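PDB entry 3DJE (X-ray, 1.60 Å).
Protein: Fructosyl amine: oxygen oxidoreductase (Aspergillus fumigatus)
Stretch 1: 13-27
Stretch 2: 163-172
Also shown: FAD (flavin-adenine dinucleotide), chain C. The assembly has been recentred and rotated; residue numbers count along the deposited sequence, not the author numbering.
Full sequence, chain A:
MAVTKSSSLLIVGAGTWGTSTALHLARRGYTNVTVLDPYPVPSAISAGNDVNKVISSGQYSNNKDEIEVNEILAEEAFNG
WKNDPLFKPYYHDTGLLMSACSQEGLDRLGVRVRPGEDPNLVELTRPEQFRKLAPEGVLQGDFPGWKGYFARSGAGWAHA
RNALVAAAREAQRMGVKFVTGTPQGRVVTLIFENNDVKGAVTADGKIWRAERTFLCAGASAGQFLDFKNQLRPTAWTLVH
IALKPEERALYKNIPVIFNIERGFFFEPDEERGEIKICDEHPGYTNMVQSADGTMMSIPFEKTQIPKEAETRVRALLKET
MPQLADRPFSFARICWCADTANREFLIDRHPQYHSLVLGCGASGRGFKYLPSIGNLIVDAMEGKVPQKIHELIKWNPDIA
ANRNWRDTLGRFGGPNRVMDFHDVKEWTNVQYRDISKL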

# COMPACT_ATOMS: atom_id res chain seq x y z
N GLY A 13 -1.04 -5.94 14.22
CA GLY A 13 -1.20 -5.99 12.77
C GLY A 13 -0.15 -6.84 12.09
O GLY A 13 1.05 -6.58 12.21
N ALA A 14 -0.59 -7.86 11.35
CA ALA A 14 0.29 -8.72 10.55
C ALA A 14 0.20 -8.41 9.05
O ALA A 14 0.28 -9.31 8.21
CB ALA A 14 -0.04 -10.21 10.82
N GLY A 15 0.03 -7.13 8.73
CA GLY A 15 -0.01 -6.69 7.35
C GLY A 15 1.38 -6.44 6.82
O GLY A 15 2.36 -7.05 7.28
N THR A 16 1.47 -5.53 5.87
CA THR A 16 2.74 -5.31 5.17
C THR A 16 3.87 -4.90 6.14
O THR A 16 4.94 -5.53 6.19
CB THR A 16 2.59 -4.22 4.10
OG1 THR A 16 1.40 -4.46 3.33
CG2 THR A 16 3.79 -4.22 3.18
N TRP A 17 3.61 -3.85 6.90
CA TRP A 17 4.65 -3.29 7.74
C TRP A 17 4.83 -4.05 9.06
O TRP A 17 5.96 -4.19 9.55
CB TRP A 17 4.38 -1.80 7.96
CG TRP A 17 4.67 -0.96 6.74
CD1 TRP A 17 4.82 -1.38 5.43
CD2 TRP A 17 4.87 0.46 6.73
NE1 TRP A 17 5.11 -0.30 4.62
CE2 TRP A 17 5.14 0.83 5.39
CE3 TRP A 17 4.84 1.45 7.73
CZ2 TRP A 17 5.39 2.16 5.03
CZ3 TRP A 17 5.09 2.78 7.36
CH2 TRP A 17 5.35 3.11 6.02
N GLY A 18 3.74 -4.61 9.60
CA GLY A 18 3.83 -5.48 10.78
C GLY A 18 4.66 -6.72 10.48
O GLY A 18 5.52 -7.11 11.28
N THR A 19 4.41 -7.33 9.32
CA THR A 19 5.18 -8.51 8.92
C THR A 19 6.65 -8.15 8.69
O THR A 19 7.55 -8.88 9.13
CB THR A 19 4.55 -9.23 7.72
OG1 THR A 19 3.29 -9.76 8.12
CG2 THR A 19 5.43 -10.39 7.23
N SER A 20 6.89 -7.02 8.02
CA SER A 20 8.28 -6.56 7.81
C SER A 20 9.00 -6.40 9.16
O SER A 20 10.16 -6.83 9.34
CB SER A 20 8.31 -5.23 7.06
OG SER A 20 9.63 -5.00 6.60
N THR A 21 8.29 -5.78 10.10
CA THR A 21 8.83 -5.56 11.43
C THR A 21 9.13 -6.90 12.13
O THR A 21 10.20 -7.07 12.72
CB THR A 21 7.90 -4.67 12.27
OG1 THR A 21 7.73 -3.41 11.59
CG2 THR A 21 8.54 -4.38 13.62
N ALA A 22 8.19 -7.84 12.05
CA ALA A 22 8.38 -9.17 12.65
C ALA A 22 9.62 -9.86 12.09
O ALA A 22 10.45 -10.40 12.84
CB ALA A 22 7.14 -10.02 12.43
N LEU A 23 9.76 -9.81 10.76
CA LEU A 23 10.89 -10.41 10.07
C LEU A 23 12.20 -9.79 10.53
O LEU A 23 13.16 -10.52 10.85
CB LEU A 23 10.73 -10.26 8.56
CG LEU A 23 11.90 -10.81 7.73
CD1 LEU A 23 12.05 -12.32 7.94
CD2 LEU A 23 11.71 -10.44 6.25
N HIS A 24 12.25 -8.46 10.56
CA HIS A 24 13.49 -7.78 10.93
C HIS A 24 13.83 -7.92 12.40
O HIS A 24 15.01 -8.05 12.74
CB HIS A 24 13.51 -6.35 10.41
CG HIS A 24 13.70 -6.30 8.93
ND1 HIS A 24 14.91 -6.57 8.34
CD2 HIS A 24 12.83 -6.05 7.92
CE1 HIS A 24 14.79 -6.46 7.02
NE2 HIS A 24 13.53 -6.16 6.75
N LEU A 25 12.83 -7.99 13.27
CA LEU A 25 13.11 -8.28 14.68
C LEU A 25 13.77 -9.65 14.78
O LEU A 25 14.79 -9.81 15.49
CB LEU A 25 11.84 -8.26 15.53
CG LEU A 25 11.30 -6.87 15.88
CD1 LEU A 25 9.88 -6.99 16.43
CD2 LEU A 25 12.18 -6.10 16.87
N ALA A 26 13.20 -10.64 14.09
CA ALA A 26 13.71 -12.01 14.12
C ALA A 26 15.13 -12.05 13.56
O ALA A 26 16.02 -12.68 14.15
CB ALA A 26 12.81 -12.95 13.32
N ARG A 27 15.36 -11.35 12.45
CA ARG A 27 16.73 -11.32 11.87
C ARG A 27 17.75 -10.67 12.79
O ARG A 27 18.93 -11.02 12.76
CB ARG A 27 16.74 -10.62 10.51
CG ARG A 27 16.05 -11.42 9.44
CD ARG A 27 16.12 -10.66 8.12
NE ARG A 27 15.67 -11.48 7.01
CZ ARG A 27 15.65 -11.06 5.74
NH1 ARG A 27 16.06 -9.83 5.45
NH2 ARG A 27 15.24 -11.87 4.78
N ALA A 163 4.77 -12.53 -1.49
CA ALA A 163 5.91 -11.95 -0.75
C ALA A 163 5.56 -11.77 0.74
O ALA A 163 6.38 -12.05 1.64
CB ALA A 163 6.31 -10.61 -1.36
N LEU A 164 4.35 -11.30 0.99
CA LEU A 164 3.85 -11.10 2.37
C LEU A 164 3.84 -12.43 3.13
O LEU A 164 4.33 -12.52 4.26
CB LEU A 164 2.44 -10.48 2.32
CG LEU A 164 1.73 -10.21 3.65
CD1 LEU A 164 2.52 -9.22 4.49
CD2 LEU A 164 0.32 -9.67 3.34
N VAL A 165 3.29 -13.46 2.49
CA VAL A 165 3.23 -14.81 3.07
C VAL A 165 4.66 -15.35 3.30
O VAL A 165 4.96 -15.85 4.37
CB VAL A 165 2.39 -15.77 2.19
CG1 VAL A 165 2.52 -17.21 2.66
CG2 VAL A 165 0.91 -15.35 2.23
N ALA A 166 5.54 -15.18 2.32
CA ALA A 166 6.93 -15.66 2.47
C ALA A 166 7.60 -15.00 3.68
O ALA A 166 8.29 -15.66 4.45
CB ALA A 166 7.73 -15.42 1.19
N ALA A 167 7.42 -13.68 3.81
CA ALA A 167 8.04 -12.96 4.92
C ALA A 167 7.47 -13.40 6.27
O ALA A 167 8.22 -13.58 7.23
CB ALA A 167 7.87 -11.46 4.74
N ALA A 168 6.14 -13.58 6.35
CA ALA A 168 5.52 -14.04 7.61
C ALA A 168 6.00 -15.45 7.99
O ALA A 168 6.31 -15.71 9.15
CB ALA A 168 4.01 -14.00 7.50
N ARG A 169 6.08 -16.32 6.99
CA ARG A 169 6.47 -17.70 7.24
C ARG A 169 7.93 -17.76 7.66
O ARG A 169 8.28 -18.59 8.51
CB ARG A 169 6.21 -18.54 6.00
CG ARG A 169 4.73 -18.75 5.81
CD ARG A 169 4.43 -19.65 4.65
NE ARG A 169 4.93 -21.00 4.95
CZ ARG A 169 5.89 -21.59 4.25
NH1 ARG A 169 6.41 -20.98 3.19
NH2 ARG A 169 6.30 -22.80 4.59
N GLU A 170 8.76 -16.89 7.10
CA GLU A 170 10.16 -16.81 7.53
C GLU A 170 10.27 -16.27 8.97
O GLU A 170 11.01 -16.80 9.78
CB GLU A 170 10.97 -15.96 6.55
CG GLU A 170 12.44 -15.83 6.95
CD GLU A 170 13.34 -17.01 6.56
OE1 GLU A 170 12.85 -18.14 6.38
OE2 GLU A 170 14.56 -16.78 6.46
N ALA A 171 9.50 -15.23 9.28
CA ALA A 171 9.49 -14.70 10.66
C ALA A 171 9.09 -15.81 11.63
O ALA A 171 9.70 -15.98 12.70
CB ALA A 171 8.52 -13.53 10.76
N GLN A 172 8.08 -16.57 11.24
CA GLN A 172 7.51 -17.62 12.08
C GLN A 172 8.53 -18.75 12.30
O GLN A 172 8.69 -19.23 13.43
CB GLN A 172 6.23 -18.15 11.44
CG GLN A 172 5.54 -19.20 12.28
CD GLN A 172 4.32 -19.72 11.59
OE1 GLN A 172 4.39 -20.19 10.46
NE2 GLN A 172 3.17 -19.64 12.27
PA FAD C . -1.86 -3.31 5.89
O1A FAD C . -0.97 -4.14 5.07
O2A FAD C . -3.23 -3.00 5.37
O5B FAD C . -1.93 -4.05 7.29
C5B FAD C . -2.79 -3.63 8.35
C4B FAD C . -3.03 -4.87 9.22
O4B FAD C . -3.71 -4.33 10.38
C3B FAD C . -4.04 -5.79 8.50
O3B FAD C . -3.48 -7.09 8.27
C2B FAD C . -5.21 -5.83 9.49
O2B FAD C . -5.83 -7.15 9.58
C1B FAD C . -4.53 -5.37 10.81
N9A FAD C . -5.61 -5.01 11.79
C8A FAD C . -6.76 -4.35 11.56
N7A FAD C . -7.47 -4.29 12.71
C5A FAD C . -6.76 -4.93 13.65
C6A FAD C . -6.98 -5.21 15.00
N6A FAD C . -8.13 -4.81 15.60
N1A FAD C . -6.04 -5.88 15.69
C2A FAD C . -4.91 -6.29 15.10
N3A FAD C . -4.67 -6.04 13.81
C4A FAD C . -5.58 -5.37 13.07
N1 FAD C . 1.97 0.38 -2.61
C2 FAD C . 3.08 0.20 -3.43
O2 FAD C . 4.23 0.30 -3.00
N3 FAD C . 2.88 -0.09 -4.78
C4 FAD C . 1.60 -0.20 -5.33
O4 FAD C . 1.46 -0.46 -6.53
C4X FAD C . 0.50 0.00 -4.49
N5 FAD C . -0.80 -0.08 -5.01
C5X FAD C . -1.88 -0.06 -4.14
C6 FAD C . -3.15 -0.35 -4.64
C7 FAD C . -4.25 -0.38 -3.79
C7M FAD C . -5.62 -0.69 -4.41
C8 FAD C . -4.09 -0.15 -2.43
C8M FAD C . -5.30 -0.26 -1.48
C9 FAD C . -2.81 0.13 -1.92
C9A FAD C . -1.70 0.16 -2.77
N10 FAD C . -0.40 0.45 -2.30
C10 FAD C . 0.69 0.28 -3.14
C1' FAD C . -0.20 0.91 -0.92
C2' FAD C . 0.18 -0.27 -0.02
O2' FAD C . -0.65 -1.41 -0.35
C3' FAD C . -0.02 0.13 1.44
O3' FAD C . 0.59 1.42 1.66
C4' FAD C . 0.64 -0.87 2.40
O4' FAD C . 0.35 -2.22 2.04
C5' FAD C . 0.13 -0.60 3.82
O5' FAD C . 0.78 -1.49 4.74
P FAD C . 0.37 -1.47 6.29
O1P FAD C . 0.46 -0.07 6.80
O2P FAD C . 1.16 -2.55 6.92
O3P FAD C . -1.17 -1.91 6.31
O HOH W 1 15.46 -14.23 6.59

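Helix 16-27 and helix 163-172 run in roughly the same direction, their axes crossing at 36° and approaching to 8.5 Å. Small residues permit this spacing: the CA atoms of Leu23 and Ala171 lie 4.6 Å apart, and no hydrogen bond links the two stretches directly. Packing does nearly all the work.

Thr19 is the centre of the contact. Its CB points toward the other helix, and the m rotamer of chi1 places CG2 3.6 Å from Ala167 CB and 3.4 Å from Ala168 N, while OG1 lies near the carbonyls just before its helix, 3.0 Å from Ala14 O and 3.0 Å from Gly15 O, and still touches Leu164 CD1. The hydroxyl's one proton has both carbonyls within reach, and either bond would be weak. A threonine suits this place because it offers a methyl group to the neighbour while its hydroxyl has carbonyl acceptors within its own stretch.

Leu164 and Leu23 adopt the same rotamer, t for chi1 and p for chi2. Each has a CB that points sideways, yet the end of each chain comes nearer the opposing helix. Leu164 CD1 reaches the start of the first helix, 3.5 Å from Gly15 O and 4.0 Å from Thr16 CA, and also lies 3.7 Å from Thr19 OG1. Leu23 CD1 rests 3.7 Å from Glu170 CG, and its CD2 is 4.3 Å from Ala167 CB. Further along, Ala171 is small enough to sit beside the backbone of the first helix: its CB lies 3.9 Å from Leu23 N and 4.1 Å from Ala22 CB.

Toward the C-terminal end the contact becomes polar through water. Arg27, with chi1 m and the next two angles t, extends so that NE donates to water 1 at 2.8 Å; that water donates in turn to Glu170 OE2 at 2.7 Å. Glu170 thus gives its CG to Leu23 and a carboxylate oxygen to the water.

At the other end, the first helix faces FAD. Gly15, at the N-cap position, has its CA 3.3 Å from FAD O5B, and a CB there would clash with that oxygen. The free amides of the first turn bind the pyrophosphate: Thr16 N donates to FAD O1A at 2.9 Å and Trp17 N to FAD O2P at 2.8 Å. Thr16, also in the m rotamer, uses OG1 both to accept from FAD O4' at 2.8 Å and to donate to FAD O1A at 3.0 Å. Gly18 must likewise be small, since a CB would strike Gly13 O.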